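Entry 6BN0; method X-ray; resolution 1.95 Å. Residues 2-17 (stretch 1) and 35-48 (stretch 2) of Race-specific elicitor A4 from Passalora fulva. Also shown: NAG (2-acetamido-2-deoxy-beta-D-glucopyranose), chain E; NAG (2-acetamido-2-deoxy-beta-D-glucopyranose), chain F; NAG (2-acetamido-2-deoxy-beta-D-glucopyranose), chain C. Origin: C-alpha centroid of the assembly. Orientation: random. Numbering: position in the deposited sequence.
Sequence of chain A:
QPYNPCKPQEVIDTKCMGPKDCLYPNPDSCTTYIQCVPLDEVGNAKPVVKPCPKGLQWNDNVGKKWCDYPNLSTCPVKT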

# COMPACT_ATOMS: atom_id res chain seq x y z
N PRO A 2 17.75 16.48 -9.21
CA PRO A 2 16.92 16.47 -8.00
C PRO A 2 17.41 15.45 -6.98
O PRO A 2 18.14 14.50 -7.29
CB PRO A 2 15.55 16.06 -8.52
CG PRO A 2 15.88 15.07 -9.57
CD PRO A 2 17.12 15.65 -10.26
N TYR A 3 16.98 15.67 -5.74
CA TYR A 3 17.22 14.71 -4.67
C TYR A 3 16.68 13.35 -5.07
O TYR A 3 15.56 13.24 -5.56
CB TYR A 3 16.56 15.20 -3.37
CG TYR A 3 16.78 14.26 -2.22
CD1 TYR A 3 17.98 14.28 -1.51
CD2 TYR A 3 15.81 13.33 -1.85
CE1 TYR A 3 18.22 13.42 -0.43
CE2 TYR A 3 16.05 12.45 -0.77
CZ TYR A 3 17.24 12.50 -0.07
OH TYR A 3 17.44 11.63 0.98
N ASN A 4 17.48 12.29 -4.90
CA ASN A 4 17.10 10.97 -5.40
C ASN A 4 17.71 9.87 -4.53
O ASN A 4 18.87 9.49 -4.72
CB ASN A 4 17.52 10.79 -6.85
CG ASN A 4 17.07 9.44 -7.45
OD1 ASN A 4 17.27 9.19 -8.64
ND2 ASN A 4 16.51 8.58 -6.62
N PRO A 5 16.96 9.37 -3.55
CA PRO A 5 17.51 8.37 -2.62
C PRO A 5 17.33 6.93 -3.08
O PRO A 5 17.55 6.01 -2.28
CB PRO A 5 16.66 8.63 -1.36
CG PRO A 5 15.25 8.89 -1.96
CD PRO A 5 15.56 9.71 -3.24
N CYS A 6 16.90 6.72 -4.33
CA CYS A 6 16.58 5.38 -4.86
C CYS A 6 17.87 4.60 -5.06
O CYS A 6 18.61 4.85 -6.00
CB CYS A 6 15.82 5.51 -6.18
SG CYS A 6 14.32 6.50 -5.98
N LYS A 7 18.17 3.68 -4.16
CA LYS A 7 19.42 2.93 -4.29
C LYS A 7 19.33 1.91 -5.42
O LYS A 7 18.41 1.09 -5.43
CB LYS A 7 19.76 2.21 -3.01
CG LYS A 7 20.03 3.12 -1.89
CD LYS A 7 20.95 2.53 -0.88
CE LYS A 7 20.26 2.37 0.43
NZ LYS A 7 20.76 3.32 1.43
N PRO A 8 20.26 1.94 -6.36
CA PRO A 8 20.17 1.08 -7.55
C PRO A 8 19.98 -0.41 -7.26
O PRO A 8 19.22 -1.08 -7.95
CB PRO A 8 21.53 1.31 -8.24
CG PRO A 8 21.97 2.61 -7.76
CD PRO A 8 21.44 2.80 -6.38
N GLN A 9 20.71 -0.95 -6.28
CA GLN A 9 20.58 -2.37 -5.99
C GLN A 9 19.19 -2.69 -5.48
O GLN A 9 18.66 -3.78 -5.74
CB GLN A 9 21.62 -2.79 -4.95
CG GLN A 9 21.82 -4.29 -4.94
CD GLN A 9 22.30 -4.80 -6.30
OE1 GLN A 9 23.36 -4.41 -6.78
NE2 GLN A 9 21.49 -5.66 -6.93
N GLU A 10 18.60 -1.78 -4.70
CA GLU A 10 17.23 -1.99 -4.25
C GLU A 10 16.29 -1.97 -5.44
O GLU A 10 15.37 -2.80 -5.53
CB GLU A 10 16.84 -0.94 -3.20
CG GLU A 10 15.33 -0.75 -2.90
CD GLU A 10 14.79 -1.76 -1.89
OE1 GLU A 10 15.55 -2.69 -1.53
OE2 GLU A 10 13.61 -1.64 -1.45
N VAL A 11 16.56 -1.10 -6.41
CA VAL A 11 15.69 -1.03 -7.59
C VAL A 11 15.82 -2.31 -8.41
O VAL A 11 14.82 -2.91 -8.82
CB VAL A 11 16.03 0.23 -8.39
CG1 VAL A 11 15.18 0.34 -9.67
CG2 VAL A 11 15.83 1.48 -7.49
N ILE A 12 17.06 -2.77 -8.63
CA ILE A 12 17.28 -3.97 -9.44
C ILE A 12 16.69 -5.20 -8.76
O ILE A 12 16.15 -6.10 -9.41
CB ILE A 12 18.80 -4.13 -9.70
CG1 ILE A 12 19.35 -3.03 -10.61
CG2 ILE A 12 19.11 -5.52 -10.25
CD1 ILE A 12 20.90 -2.97 -10.64
N ASP A 13 16.84 -5.30 -7.44
CA ASP A 13 16.50 -6.53 -6.75
C ASP A 13 14.99 -6.70 -6.63
O ASP A 13 14.46 -7.79 -6.86
CB ASP A 13 17.13 -6.56 -5.36
CG ASP A 13 18.62 -6.88 -5.37
OD1 ASP A 13 19.18 -7.19 -6.44
OD2 ASP A 13 19.22 -6.84 -4.28
N THR A 14 14.29 -5.63 -6.25
CA THR A 14 12.87 -5.71 -5.94
C THR A 14 11.98 -5.29 -7.09
O THR A 14 10.79 -5.61 -7.07
CB THR A 14 12.53 -4.82 -4.74
OG1 THR A 14 12.56 -3.45 -5.16
CG2 THR A 14 13.55 -5.01 -3.60
N LYS A 15 12.55 -4.57 -8.06
CA LYS A 15 11.81 -3.92 -9.15
C LYS A 15 10.74 -2.98 -8.59
O LYS A 15 9.79 -2.63 -9.30
CB LYS A 15 11.18 -4.96 -10.09
CG LYS A 15 12.10 -6.20 -10.31
CD LYS A 15 12.44 -6.38 -11.74
CE LYS A 15 13.48 -7.48 -11.97
NZ LYS A 15 14.89 -6.98 -11.80
N CYS A 16 10.91 -2.57 -7.33
CA CYS A 16 10.00 -1.67 -6.61
C CYS A 16 8.56 -2.17 -6.61
O CYS A 16 7.61 -1.37 -6.53
CB CYS A 16 10.10 -0.25 -7.17
SG CYS A 16 11.85 0.35 -7.15
N MET A 17 8.39 -3.49 -6.65
CA MET A 17 7.08 -4.13 -6.81
C MET A 17 6.36 -4.40 -5.49
O MET A 17 5.13 -4.34 -5.46
CB MET A 17 7.22 -5.45 -7.58
CG MET A 17 5.94 -5.92 -8.27
SD MET A 17 5.74 -5.19 -9.91
CE MET A 17 7.03 -5.97 -10.84
N GLN A 35 8.82 7.45 -3.24
CA GLN A 35 8.67 6.14 -3.87
C GLN A 35 9.38 6.18 -5.22
O GLN A 35 9.26 7.17 -5.97
CB GLN A 35 7.17 5.76 -4.06
CG GLN A 35 6.99 4.45 -4.81
CD GLN A 35 5.56 3.91 -4.75
OE1 GLN A 35 5.34 2.70 -4.82
NE2 GLN A 35 4.59 4.80 -4.57
N CYS A 36 10.15 5.15 -5.52
CA CYS A 36 10.97 5.11 -6.73
C CYS A 36 10.23 4.38 -7.85
O CYS A 36 9.65 3.32 -7.63
CB CYS A 36 12.30 4.41 -6.42
SG CYS A 36 13.12 5.19 -5.02
N VAL A 37 10.25 4.95 -9.05
CA VAL A 37 9.66 4.31 -10.21
C VAL A 37 10.81 3.85 -11.11
O VAL A 37 11.54 4.69 -11.64
CB VAL A 37 8.72 5.26 -10.97
CG1 VAL A 37 8.24 4.61 -12.30
CG2 VAL A 37 7.53 5.70 -10.07
N PRO A 38 10.99 2.55 -11.33
CA PRO A 38 12.11 2.10 -12.18
C PRO A 38 12.03 2.68 -13.57
O PRO A 38 10.96 2.79 -14.15
CB PRO A 38 11.96 0.56 -12.20
CG PRO A 38 11.26 0.26 -10.89
CD PRO A 38 10.27 1.42 -10.71
N LEU A 39 13.18 3.09 -14.11
CA LEU A 39 13.23 3.63 -15.46
C LEU A 39 13.93 2.71 -16.44
O LEU A 39 13.77 2.90 -17.65
CB LEU A 39 13.94 5.00 -15.48
CG LEU A 39 13.15 6.10 -14.76
CD1 LEU A 39 13.94 7.43 -14.72
CD2 LEU A 39 11.77 6.28 -15.39
N ASP A 40 14.68 1.73 -15.95
CA ASP A 40 15.42 0.83 -16.82
C ASP A 40 15.86 -0.38 -16.01
O ASP A 40 15.59 -0.48 -14.80
CB ASP A 40 16.63 1.53 -17.47
CG ASP A 40 17.58 2.14 -16.43
OD1 ASP A 40 17.67 1.62 -15.29
OD2 ASP A 40 18.27 3.12 -16.78
N GLU A 41 16.59 -1.27 -16.67
CA GLU A 41 17.04 -2.53 -16.09
C GLU A 41 18.25 -2.37 -15.18
O GLU A 41 18.59 -3.32 -14.47
CB GLU A 41 17.39 -3.50 -17.22
CG GLU A 41 17.02 -4.94 -16.96
CD GLU A 41 17.02 -5.78 -18.25
OE1 GLU A 41 18.10 -6.11 -18.77
OE2 GLU A 41 15.91 -6.09 -18.74
N VAL A 42 18.92 -1.22 -15.18
CA VAL A 42 20.21 -1.06 -14.52
C VAL A 42 20.08 -0.30 -13.20
O VAL A 42 21.08 0.10 -12.62
CB VAL A 42 21.25 -0.40 -15.44
CG1 VAL A 42 21.76 -1.41 -16.48
CG2 VAL A 42 20.67 0.84 -16.14
N GLY A 43 18.86 -0.10 -12.72
CA GLY A 43 18.66 0.42 -11.38
C GLY A 43 18.34 1.89 -11.30
O GLY A 43 18.17 2.40 -10.19
N ASN A 44 18.24 2.59 -12.42
CA ASN A 44 17.85 3.99 -12.37
C ASN A 44 16.36 4.11 -12.15
O ASN A 44 15.57 3.28 -12.61
CB ASN A 44 18.26 4.71 -13.65
CG ASN A 44 19.75 4.73 -13.82
OD1 ASN A 44 20.47 5.17 -12.94
ND2 ASN A 44 20.22 4.24 -14.96
N ALA A 45 15.97 5.14 -11.42
CA ALA A 45 14.59 5.30 -11.02
C ALA A 45 14.27 6.77 -10.83
O ALA A 45 15.15 7.59 -10.56
CB ALA A 45 14.28 4.52 -9.75
N LYS A 46 13.00 7.08 -11.03
CA LYS A 46 12.48 8.42 -10.83
C LYS A 46 11.92 8.49 -9.42
O LYS A 46 11.09 7.64 -9.05
CB LYS A 46 11.39 8.75 -11.85
CG LYS A 46 10.61 9.99 -11.50
CD LYS A 46 9.21 9.89 -11.96
CE LYS A 46 8.96 10.81 -13.08
NZ LYS A 46 8.78 12.18 -12.52
N PRO A 47 12.40 9.40 -8.57
CA PRO A 47 11.81 9.56 -7.24
C PRO A 47 10.50 10.33 -7.32
O PRO A 47 10.39 11.32 -8.03
CB PRO A 47 12.87 10.38 -6.49
CG PRO A 47 13.61 11.13 -7.56
CD PRO A 47 13.52 10.32 -8.83
N VAL A 48 9.48 9.84 -6.61
CA VAL A 48 8.16 10.45 -6.61
C VAL A 48 7.75 10.76 -5.18
O VAL A 48 7.80 9.88 -4.31
CB VAL A 48 7.13 9.51 -7.28
CG1 VAL A 48 5.75 10.10 -7.20
CG2 VAL A 48 7.57 9.34 -8.75
C1 NAG E . 3.68 -1.55 -8.20
C2 NAG E . 3.84 -0.40 -7.21
C3 NAG E . 3.59 -0.88 -5.78
C4 NAG E . 2.28 -1.66 -5.68
C5 NAG E . 2.22 -2.76 -6.76
C6 NAG E . 0.88 -3.48 -6.85
C7 NAG E . 5.38 1.41 -7.89
C8 NAG E . 6.83 1.86 -7.98
N2 NAG E . 5.16 0.21 -7.34
O3 NAG E . 3.53 0.29 -4.97
O4 NAG E . 2.26 -2.31 -4.42
O5 NAG E . 2.40 -2.13 -8.04
O6 NAG E . -0.18 -2.53 -6.94
O7 NAG E . 4.45 2.12 -8.31
C1 NAG F . 1.05 3.19 -8.87
C2 NAG F . 1.45 3.97 -7.62
C3 NAG F . 1.12 3.14 -6.36
C4 NAG F . -0.35 2.71 -6.37
C5 NAG F . -0.64 1.98 -7.68
C6 NAG F . -2.09 1.54 -7.84
C7 NAG F . 3.28 5.61 -7.65
C8 NAG F . 4.79 5.82 -7.65
N2 NAG F . 2.86 4.34 -7.64
O1 NAG F . 1.32 3.93 -10.01
O3 NAG F . 1.42 3.94 -5.23
O4 NAG F . -0.56 1.75 -5.34
O5 NAG F . -0.35 2.85 -8.79
O6 NAG F . -2.96 2.66 -7.65
O7 NAG F . 2.50 6.56 -7.64
C1 NAG C . 4.26 -2.15 -13.35
C2 NAG C . 3.23 -2.97 -12.57
C3 NAG C . 2.87 -2.28 -11.25
C4 NAG C . 4.13 -1.90 -10.48
C5 NAG C . 5.10 -1.16 -11.39
C6 NAG C . 6.42 -0.80 -10.74
C7 NAG C . 1.40 -4.35 -13.44
C8 NAG C . 0.20 -4.39 -14.33
N2 NAG C . 2.04 -3.19 -13.38
O1 NAG C . 4.63 -2.85 -14.48
O3 NAG C . 2.03 -3.13 -10.47
O4 NAG C . 3.78 -0.96 -9.47
O5 NAG C . 5.39 -1.95 -12.55
O6 NAG C . 7.11 -1.96 -10.28
O7 NAG C . 1.76 -5.33 -12.80

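A short helix (residues 8-14) and its flanking loops pack against a β-hairpin whose strands, 35-38 and 45-48, pair through backbone hydrogen bonds such as Val37 N to Lys46 O (2.8 Å). The contact buries 638 Å², both sides summed, and rests on one disulfide and apolar packing; no clear hydrogen bond crosses it. On the strands, Cys36, Pro38, Ala45 and Pro47 point toward stretch 1, while the alternating Gln35, Val37, Lys46 and Val48 point away.

Tyr3 lends its backbone: its O lies 3.5 Å from CG of Pro47, and its side chain stays clear of the hairpin. The Pro5 ring flanks the same proline, Pro5 CD to Pro47 CB being 4.3 Å. Cys6 supplies the covalent link. With chi1 near -60° (m) in both cysteines, Cys6 SG meets Cys36 SG at 2.0 Å, and the chi3 of -91° is that of a relaxed disulfide. Cys6 CB also rests 4.0 Å from Ala45 CB, a methyl that also meets Val11 CG2 of the helix (4.1 Å from Ala45 CB).

Lys7, the N-cap residue, points away and leaves its chain exposed. Pro8 opens the helix, where its lack of an amide hydrogen costs no helical bond; its CA makes a CA-H...O contact with Gly43 O at 3.6 Å. Here the backbones come close, Pro8 CA and Gly43 CA being 4.2 Å apart. Gly43 suits the spot doubly: a CB would lie 2.9 Å from Pro8 O, a clash, and its phi/psi of 101/1 would jam a CB against the preceding carbonyl. Asp40 braces this turn, its OD1 accepting from Val42 N and Asn44 N (both 3.1 Å). Gln9 and Asp13 stay off the hairpin and hydrogen-bond to each other, Gln9 NE2 to Asp13 OD1 (2.8 Å).

One turn on from Pro8, Val11 points into the hairpin and is buried. Its CG1 lies 4.1 Å from Pro38 CB and 4.3 Å from Ala45 CB, so this methyl alone touches both strands; Val11 CG2 adds the contact with Ala45 CB. Ile12 starts sideways, but its end reaches the turn, with CG1 3.6 Å from Gly43 CA and CD1 3.7 Å from Val42 O.

Lys15 leaves the helix with positive phi; Lys15 O packs 3.6 Å from Pro38 CG. O6 of NAG chain C donates a hydrogen bond to Lys15 O (2.9 Å). Cys16, covalently bonded elsewhere in the structure, closes the contact: its SG lies 3.8 Å from Pro38 CG, and its CB 3.6 Å from Cys36 O, a buried carbonyl without a polar partner.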